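PDB 4OM9: serine protease pet from Escherichia coli, which probably acts as a secreted serine protease, an autotransporter enterotoxin of enteroaggregative strains whose passenger domain carries a chymotrypsin-like peptidase on a beta-helix. Local coordinates for residues A[220-232]-A[237-249]. Sequence-based numbering, arbitrary orientation.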
ATOM      1  N   ASP A 220       4.025 -27.409   9.907  1.00 54.22           N
ATOM      2  CA  ASP A 220       3.346 -26.341   9.180  1.00 55.78           C
ATOM      3  C   ASP A 220       4.214 -25.804   8.043  1.00 53.09           C
ATOM      4  O   ASP A 220       4.620 -24.639   8.035  1.00 50.23           O
ATOM      5  CB  ASP A 220       2.943 -25.224  10.142  1.00 52.92           C
ATOM      6  CG  ASP A 220       2.137 -25.747  11.325  1.00 67.15           C
ATOM      7  OD1 ASP A 220       0.937 -26.075  11.147  1.00 57.35           O
ATOM      8  OD2 ASP A 220       2.716 -25.841  12.433  1.00 69.60           O
ATOM      9  N   LYS A 221       4.502 -26.680   7.087  1.00 49.90           N
ATOM     10  CA  LYS A 221       5.346 -26.329   5.957  1.00 43.64           C
ATOM     11  C   LYS A 221       5.097 -27.225   4.753  1.00 38.40           C
ATOM     12  O   LYS A 221       4.829 -28.411   4.893  1.00 36.22           O
ATOM     13  CB  LYS A 221       6.816 -26.410   6.354  1.00 43.73           C
ATOM     14  CG  LYS A 221       7.231 -27.778   6.883  1.00 42.92           C
ATOM     15  CD  LYS A 221       8.743 -27.908   6.943  1.00 39.42           C
ATOM     16  CE  LYS A 221       9.165 -29.320   7.349  1.00 41.12           C
ATOM     17  NZ  LYS A 221      10.651 -29.457   7.352  1.00 36.90           N
ATOM     18  N   TRP A 222       5.212 -26.649   3.565  1.00 36.40           N
ATOM     19  CA  TRP A 222       5.160 -27.430   2.338  1.00 34.10           C
ATOM     20  C   TRP A 222       6.472 -28.173   2.079  1.00 33.86           C
ATOM     21  O   TRP A 222       7.578 -27.634   2.233  1.00 33.49           O
ATOM     22  CB  TRP A 222       4.819 -26.534   1.151  1.00 32.98           C
ATOM     23  CG  TRP A 222       3.400 -26.088   1.189  1.00 33.79           C
ATOM     24  CD1 TRP A 222       2.926 -24.928   1.700  1.00 34.80           C
ATOM     25  CD2 TRP A 222       2.267 -26.821   0.728  1.00 36.21           C
ATOM     26  NE1 TRP A 222       1.561 -24.873   1.571  1.00 37.71           N
ATOM     27  CE2 TRP A 222       1.128 -26.029   0.977  1.00 37.87           C
ATOM     28  CE3 TRP A 222       2.103 -28.073   0.118  1.00 33.65           C
ATOM     29  CZ2 TRP A 222      -0.162 -26.440   0.646  1.00 39.25           C
ATOM     30  CZ3 TRP A 222       0.829 -28.483  -0.212  1.00 34.11           C
ATOM     31  CH2 TRP A 222      -0.294 -27.664   0.051  1.00 40.64           C
ATOM     32  N   VAL A 223       6.324 -29.414   1.657  1.00 33.32           N
ATOM     33  CA  VAL A 223       7.423 -30.331   1.578  1.00 35.74           C
ATOM     34  C   VAL A 223       7.424 -30.876   0.176  1.00 33.51           C
ATOM     35  O   VAL A 223       6.365 -31.088  -0.391  1.00 32.83           O
ATOM     36  CB  VAL A 223       7.252 -31.438   2.654  1.00 39.40           C
ATOM     37  CG1 VAL A 223       7.786 -32.791   2.207  1.00 38.31           C
ATOM     38  CG2 VAL A 223       7.841 -30.974   3.976  1.00 40.71           C
ATOM     39  N   LEU A 224       8.603 -31.079  -0.401  1.00 29.22           N
ATOM     40  CA  LEU A 224       8.679 -31.697  -1.710  1.00 27.83           C
ATOM     41  C   LEU A 224       8.399 -33.200  -1.618  1.00 33.01           C
ATOM     42  O   LEU A 224       9.252 -33.940  -1.133  1.00 33.46           O
ATOM     43  CB  LEU A 224      10.050 -31.477  -2.316  1.00 24.74           C
ATOM     44  CG  LEU A 224      10.260 -31.915  -3.760  1.00 26.94           C
ATOM     45  CD1 LEU A 224       9.474 -31.015  -4.710  1.00 25.26           C
ATOM     46  CD2 LEU A 224      11.760 -31.875  -4.064  1.00 27.94           C
ATOM     47  N   LEU A 225       7.230 -33.646  -2.085  1.00 27.93           N
ATOM     48  CA  LEU A 225       6.870 -35.078  -2.047  1.00 28.95           C
ATOM     49  C   LEU A 225       7.753 -35.904  -2.965  1.00 30.93           C
ATOM     50  O   LEU A 225       8.228 -36.996  -2.610  1.00 30.24           O
ATOM     51  CB  LEU A 225       5.408 -35.300  -2.451  1.00 28.00           C
ATOM     52  CG  LEU A 225       4.977 -36.784  -2.553  1.00 32.03           C
ATOM     53  CD1 LEU A 225       4.542 -37.301  -1.193  1.00 32.61           C
ATOM     54  CD2 LEU A 225       3.840 -37.018  -3.570  1.00 31.36           C
ATOM     55  N   GLY A 226       7.961 -35.372  -4.164  1.00 30.03           N
ATOM     56  CA  GLY A 226       8.767 -36.046  -5.163  1.00 27.48           C
ATOM     57  C   GLY A 226       8.654 -35.311  -6.484  1.00 27.62           C
ATOM     58  O   GLY A 226       8.360 -34.120  -6.502  1.00 25.24           O
ATOM     59  N   THR A 227       8.858 -36.038  -7.581  1.00 26.72           N
ATOM     60  CA  THR A 227       8.911 -35.450  -8.912  1.00 29.22           C
ATOM     61  C   THR A 227       8.063 -36.266  -9.869  1.00 29.27           C
ATOM     62  O   THR A 227       7.974 -37.506  -9.760  1.00 28.92           O
ATOM     63  CB  THR A 227      10.369 -35.360  -9.447  1.00 28.23           C
ATOM     64  OG1 THR A 227      11.000 -36.641  -9.349  1.00 30.07           O
ATOM     65  CG2 THR A 227      11.148 -34.401  -8.619  1.00 27.77           C
ATOM     66  N   THR A 228       7.449 -35.582 -10.819  1.00 31.91           N
ATOM     67  CA  THR A 228       6.432 -36.217 -11.643  1.00 35.19           C
ATOM     68  C   THR A 228       6.994 -37.218 -12.650  1.00 33.01           C
ATOM     69  O   THR A 228       7.795 -36.864 -13.512  1.00 35.32           O
ATOM     70  CB  THR A 228       5.629 -35.163 -12.379  1.00 31.72           C
ATOM     71  OG1 THR A 228       5.033 -34.304 -11.410  1.00 33.86           O
ATOM     72  CG2 THR A 228       4.552 -35.797 -13.236  1.00 31.95           C
ATOM     73  N   HIS A 229       6.526 -38.460 -12.551  1.00 30.90           N
ATOM     74  CA  HIS A 229       7.046 -39.568 -13.371  1.00 33.78           C
ATOM     75  C   HIS A 229       6.251 -39.874 -14.637  1.00 30.87           C
ATOM     76  O   HIS A 229       6.833 -40.086 -15.697  1.00 33.37           O
ATOM     77  CB  HIS A 229       7.127 -40.848 -12.554  1.00 29.41           C
ATOM     78  CG  HIS A 229       7.450 -42.054 -13.377  1.00 34.90           C
ATOM     79  ND1 HIS A 229       8.738 -42.376 -13.752  1.00 38.66           N
ATOM     80  CD2 HIS A 229       6.656 -43.011 -13.912  1.00 37.00           C
ATOM     81  CE1 HIS A 229       8.723 -43.475 -14.478  1.00 38.46           C
ATOM     82  NE2 HIS A 229       7.470 -43.885 -14.591  1.00 37.28           N
ATOM     83  N   GLY A 230       4.928 -39.948 -14.525  1.00 29.09           N
ATOM     84  CA  GLY A 230       4.101 -40.244 -15.689  1.00 35.50           C
ATOM     85  C   GLY A 230       2.614 -40.316 -15.413  1.00 35.43           C
ATOM     86  O   GLY A 230       2.183 -40.090 -14.288  1.00 31.79           O
ATOM     87  N   ILE A 231       1.832 -40.634 -16.444  1.00 34.91           N
ATOM     88  CA  ILE A 231       0.383 -40.724 -16.311  1.00 41.44           C
ATOM     89  C   ILE A 231      -0.220 -42.033 -16.842  1.00 45.89           C
ATOM     90  O   ILE A 231       0.390 -42.735 -17.647  1.00 47.40           O
ATOM     91  CB  ILE A 231      -0.334 -39.553 -17.040  1.00 41.50           C
ATOM     92  CG1 ILE A 231      -0.477 -39.838 -18.540  1.00 45.14           C
ATOM     93  CG2 ILE A 231       0.383 -38.226 -16.791  1.00 41.00           C
ATOM     94  CD1 ILE A 231       0.833 -39.905 -19.281  1.00 46.43           C
ATOM     95  N   ILE A 232      -1.427 -42.344 -16.375  1.00 44.46           N
ATOM     96  CA  ILE A 232      -2.265 -43.390 -16.968  1.00 43.44           C
ATOM     97  C   ILE A 232      -3.705 -42.863 -16.997  1.00 44.07           C
ATOM     98  O   ILE A 232      -4.144 -42.206 -16.057  1.00 45.72           O
ATOM     99  CB  ILE A 232      -2.180 -44.717 -16.190  1.00 47.93           C
ATOM    100  CG1 ILE A 232      -0.774 -45.314 -16.295  1.00 44.32           C
ATOM    101  CG2 ILE A 232      -3.174 -45.735 -16.728  1.00 51.06           C
ATOM    102  CD1 ILE A 232      -0.390 -45.721 -17.707  1.00 50.54           C
ATOM    103  N   THR A 237     -10.299 -38.441 -14.619  1.00 43.99           N
ATOM    104  CA  THR A 237      -9.806 -39.438 -13.676  1.00 42.83           C
ATOM    105  C   THR A 237      -8.353 -39.834 -13.934  1.00 41.70           C
ATOM    106  O   THR A 237      -7.820 -40.694 -13.236  1.00 39.32           O
ATOM    107  CB  THR A 237     -10.656 -40.699 -13.713  1.00 45.47           C
ATOM    108  OG1 THR A 237     -10.585 -41.243 -15.028  1.00 45.62           O
ATOM    109  CG2 THR A 237     -12.126 -40.388 -13.357  1.00 43.66           C
ATOM    110  N   GLN A 238      -7.739 -39.207 -14.939  1.00 45.09           N
ATOM    111  CA  GLN A 238      -6.317 -39.383 -15.240  1.00 42.71           C
ATOM    112  C   GLN A 238      -5.528 -39.488 -13.948  1.00 40.84           C
ATOM    113  O   GLN A 238      -5.738 -38.716 -13.016  1.00 43.53           O
ATOM    114  CB  GLN A 238      -5.785 -38.218 -16.079  1.00 41.32           C
ATOM    115  CG  GLN A 238      -4.300 -38.318 -16.447  1.00 38.17           C
ATOM    116  CD  GLN A 238      -3.662 -36.950 -16.695  1.00 39.53           C
ATOM    117  OE1 GLN A 238      -3.546 -36.144 -15.775  1.00 35.71           O
ATOM    118  NE2 GLN A 238      -3.265 -36.681 -17.939  1.00 35.77           N
ATOM    119  N   LYS A 239      -4.665 -40.484 -13.871  1.00 35.37           N
ATOM    120  CA  LYS A 239      -3.834 -40.654 -12.707  1.00 34.32           C
ATOM    121  C   LYS A 239      -2.429 -40.134 -13.018  1.00 32.18           C
ATOM    122  O   LYS A 239      -1.941 -40.260 -14.159  1.00 32.27           O
ATOM    123  CB  LYS A 239      -3.795 -42.128 -12.299  1.00 35.12           C
ATOM    124  CG  LYS A 239      -5.144 -42.751 -11.945  1.00 37.37           C
ATOM    125  CD  LYS A 239      -5.553 -42.368 -10.516  1.00 43.47           C
ATOM    126  CE  LYS A 239      -6.864 -43.002 -10.051  1.00 36.84           C
ATOM    127  NZ  LYS A 239      -8.025 -42.579 -10.871  1.00 41.81           N
ATOM    128  N   THR A 240      -1.764 -39.568 -12.017  1.00 31.53           N
ATOM    129  CA  THR A 240      -0.361 -39.201 -12.178  1.00 33.33           C
ATOM    130  C   THR A 240       0.530 -39.920 -11.167  1.00 31.78           C
ATOM    131  O   THR A 240       0.179 -40.067 -10.001  1.00 31.33           O
ATOM    132  CB  THR A 240      -0.164 -37.680 -12.046  1.00 29.85           C
ATOM    133  OG1 THR A 240      -0.960 -37.018 -13.034  1.00 32.68           O
ATOM    134  CG2 THR A 240       1.289 -37.321 -12.258  1.00 29.05           C
ATOM    135  N   TYR A 241       1.691 -40.366 -11.610  1.00 32.38           N
ATOM    136  CA  TYR A 241       2.594 -41.037 -10.702  1.00 35.68           C
ATOM    137  C   TYR A 241       3.767 -40.139 -10.365  1.00 33.74           C
ATOM    138  O   TYR A 241       4.352 -39.510 -11.239  1.00 34.34           O
ATOM    139  CB  TYR A 241       3.064 -42.363 -11.304  1.00 37.80           C
ATOM    140  CG  TYR A 241       1.885 -43.242 -11.590  1.00 42.03           C
ATOM    141  CD1 TYR A 241       1.120 -43.042 -12.734  1.00 45.50           C
ATOM    142  CD2 TYR A 241       1.491 -44.225 -10.698  1.00 38.94           C
ATOM    143  CE1 TYR A 241       0.025 -43.811 -13.000  1.00 47.69           C
ATOM    144  CE2 TYR A 241       0.381 -45.002 -10.959  1.00 43.79           C
ATOM    145  CZ  TYR A 241      -0.339 -44.788 -12.117  1.00 52.91           C
ATOM    146  OH  TYR A 241      -1.453 -45.541 -12.411  1.00 59.04           O
ATOM    147  N   VAL A 242       4.069 -40.078  -9.074  1.00 30.98           N
ATOM    148  CA  VAL A 242       5.187 -39.318  -8.571  1.00 31.50           C
ATOM    149  C   VAL A 242       6.290 -40.219  -8.034  1.00 29.30           C
ATOM    150  O   VAL A 242       6.052 -41.067  -7.166  1.00 27.77           O
ATOM    151  CB  VAL A 242       4.760 -38.375  -7.454  1.00 30.29           C
ATOM    152  CG1 VAL A 242       5.893 -37.407  -7.137  1.00 26.63           C
ATOM    153  CG2 VAL A 242       3.475 -37.630  -7.843  1.00 30.92           C
ATOM    154  N   THR A 243       7.499 -40.022  -8.549  1.00 36.21           N
ATOM    155  CA  THR A 243       8.682 -40.652  -7.967  1.00 37.05           C
ATOM    156  C   THR A 243       8.953 -39.999  -6.624  1.00 35.52           C
ATOM    157  O   THR A 243       9.229 -38.814  -6.563  1.00 36.30           O
ATOM    158  CB  THR A 243       9.908 -40.520  -8.885  1.00 37.92           C
ATOM    159  OG1 THR A 243       9.692 -41.309 -10.060  1.00 41.29           O
ATOM    160  CG2 THR A 243      11.188 -40.980  -8.180  1.00 35.96           C
ATOM    161  N   PRO A 244       8.832 -40.770  -5.539  1.00 33.56           N
ATOM    162  CA  PRO A 244       9.012 -40.245  -4.184  1.00 32.98           C
ATOM    163  C   PRO A 244      10.412 -39.706  -3.990  1.00 32.56           C
ATOM    164  O   PRO A 244      11.374 -40.385  -4.383  1.00 34.07           O
ATOM    165  CB  PRO A 244       8.773 -41.466  -3.291  1.00 34.53           C
ATOM    166  CG  PRO A 244       8.017 -42.440  -4.159  1.00 37.11           C
ATOM    167  CD  PRO A 244       8.553 -42.216  -5.537  1.00 33.78           C
ATOM    168  N   PHE A 245      10.539 -38.523  -3.394  1.00 35.43           N
ATOM    169  CA  PHE A 245      11.869 -37.955  -3.156  1.00 38.37           C
ATOM    170  C   PHE A 245      12.787 -38.925  -2.421  1.00 40.02           C
ATOM    171  O   PHE A 245      12.383 -39.544  -1.441  1.00 39.29           O
ATOM    172  CB  PHE A 245      11.797 -36.655  -2.347  1.00 34.68           C
ATOM    173  CG  PHE A 245      13.143 -36.207  -1.840  1.00 37.85           C
ATOM    174  CD1 PHE A 245      14.013 -35.527  -2.672  1.00 38.41           C
ATOM    175  CD2 PHE A 245      13.554 -36.507  -0.550  1.00 38.42           C
ATOM    176  CE1 PHE A 245      15.264 -35.129  -2.218  1.00 42.19           C
ATOM    177  CE2 PHE A 245      14.788 -36.110  -0.092  1.00 42.43           C
ATOM    178  CZ  PHE A 245      15.649 -35.421  -0.926  1.00 42.19           C
ATOM    179  N   ASP A 246      14.036 -39.015  -2.864  1.00 36.06           N
ATOM    180  CA  ASP A 246      14.956 -40.038  -2.340  1.00 35.92           C
ATOM    181  C   ASP A 246      16.183 -39.413  -1.659  1.00 34.08           C
ATOM    182  O   ASP A 246      17.122 -38.997  -2.321  1.00 31.14           O
ATOM    183  CB  ASP A 246      15.378 -40.974  -3.477  1.00 33.08           C
ATOM    184  CG  ASP A 246      16.398 -42.028  -3.050  1.00 33.49           C
ATOM    185  OD1 ASP A 246      16.866 -42.057  -1.890  1.00 40.03           O
ATOM    186  OD2 ASP A 246      16.739 -42.854  -3.913  1.00 35.07           O
ATOM    187  N   SER A 247      16.160 -39.415  -0.329  1.00 34.10           N
ATOM    188  CA  SER A 247      17.217 -38.872   0.515  1.00 36.88           C
ATOM    189  C   SER A 247      18.584 -39.528   0.346  1.00 40.69           C
ATOM    190  O   SER A 247      19.612 -38.861   0.224  1.00 39.93           O
ATOM    191  CB  SER A 247      16.807 -39.010   1.975  1.00 37.39           C
ATOM    192  OG  SER A 247      16.409 -37.761   2.493  1.00 42.86           O
ATOM    193  N   LYS A 248      18.577 -40.848   0.399  1.00 40.10           N
ATOM    194  CA  LYS A 248      19.778 -41.644   0.328  1.00 37.96           C
ATOM    195  C   LYS A 248      20.574 -41.368  -0.939  1.00 35.86           C
ATOM    196  O   LYS A 248      21.776 -41.136  -0.883  1.00 37.77           O
ATOM    197  CB  LYS A 248      19.404 -43.125   0.407  1.00 39.83           C
ATOM    198  CG  LYS A 248      20.556 -44.082   0.202  1.00 44.43           C
ATOM    199  CD  LYS A 248      20.034 -45.520   0.158  1.00 52.46           C
ATOM    200  CE  LYS A 248      21.176 -46.505   0.068  1.00 55.52           C
ATOM    201  NZ  LYS A 248      22.145 -46.106  -1.002  1.00 57.90           N
ATOM    202  N   THR A 249      19.906 -41.407  -2.085  1.00 34.54           N
ATOM    203  CA  THR A 249      20.568 -41.147  -3.358  1.00 32.20           C
ATOM    204  C   THR A 249      20.964 -39.673  -3.456  1.00 34.29           C
ATOM    205  O   THR A 249      22.031 -39.333  -3.966  1.00 33.03           O
ATOM    206  CB  THR A 249      19.660 -41.525  -4.544  1.00 34.44           C
ATOM    207  OG1 THR A 249      19.227 -42.886  -4.404  1.00 35.32           O
ATOM    208  CG2 THR A 249      20.400 -41.353  -5.870  1.00 34.47           C
TER
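A classic beta bulge shifts the register of the antiparallel hairpin of strands 221-232 and 239-244 by one residue: two residues, His-229 and Gly-230, stand opposite the single Tyr-241. Tyr-241 O accepts two N-H groups, the mark of the bulge, a short bond from His-229 N (2.7 Å) and a weak one from Gly-230 N. In return, Tyr-241 N gives a nearly straight bond to Gly-230 O (173°). Gly-230 brings no side chain to compete with the histidine beside it, and its carbonyl oxygen lies in the plane of the Tyr-241 ring at the CD1 edge. Farther along the same ring, CE1 meets Ile-232 CG1 obliquely at 3.7 Å, an apolar contact between the ring carbons and the branched side chain. With CG anti to the backbone N (chi1 171°), the His-229 ring lies near Thr-243, its ND1 4.0 Å from Thr-243 OG1. The polar ends turn elsewhere: His-229 ND1 bonds to Asp-101 and Thr-243 OG1 to the carbonyl of Asn-100. By family, this hairpin belongs to the chymotrypsin-like fold of the PA clan; here strand 211-216 flanks 221-232 and strand 188-195 flanks 239-244. On the face carrying Thr-228, Thr-240 and Val-242, the methyls Thr-228 CG2 and Thr-240 CG2 meet at 3.7 Å; threonine suits this buried face because its hydroxyls can still bond, to Ser-210 O and Thr-203 OG1. Val-242 CG1 packs over the backbone at Thr-227 N and touches Leu-225 CD2 (4.1 Å). Gly-226, without a side chain, lets Thr-243 O come to 3.1 Å from its CA in a CA-H...O contact.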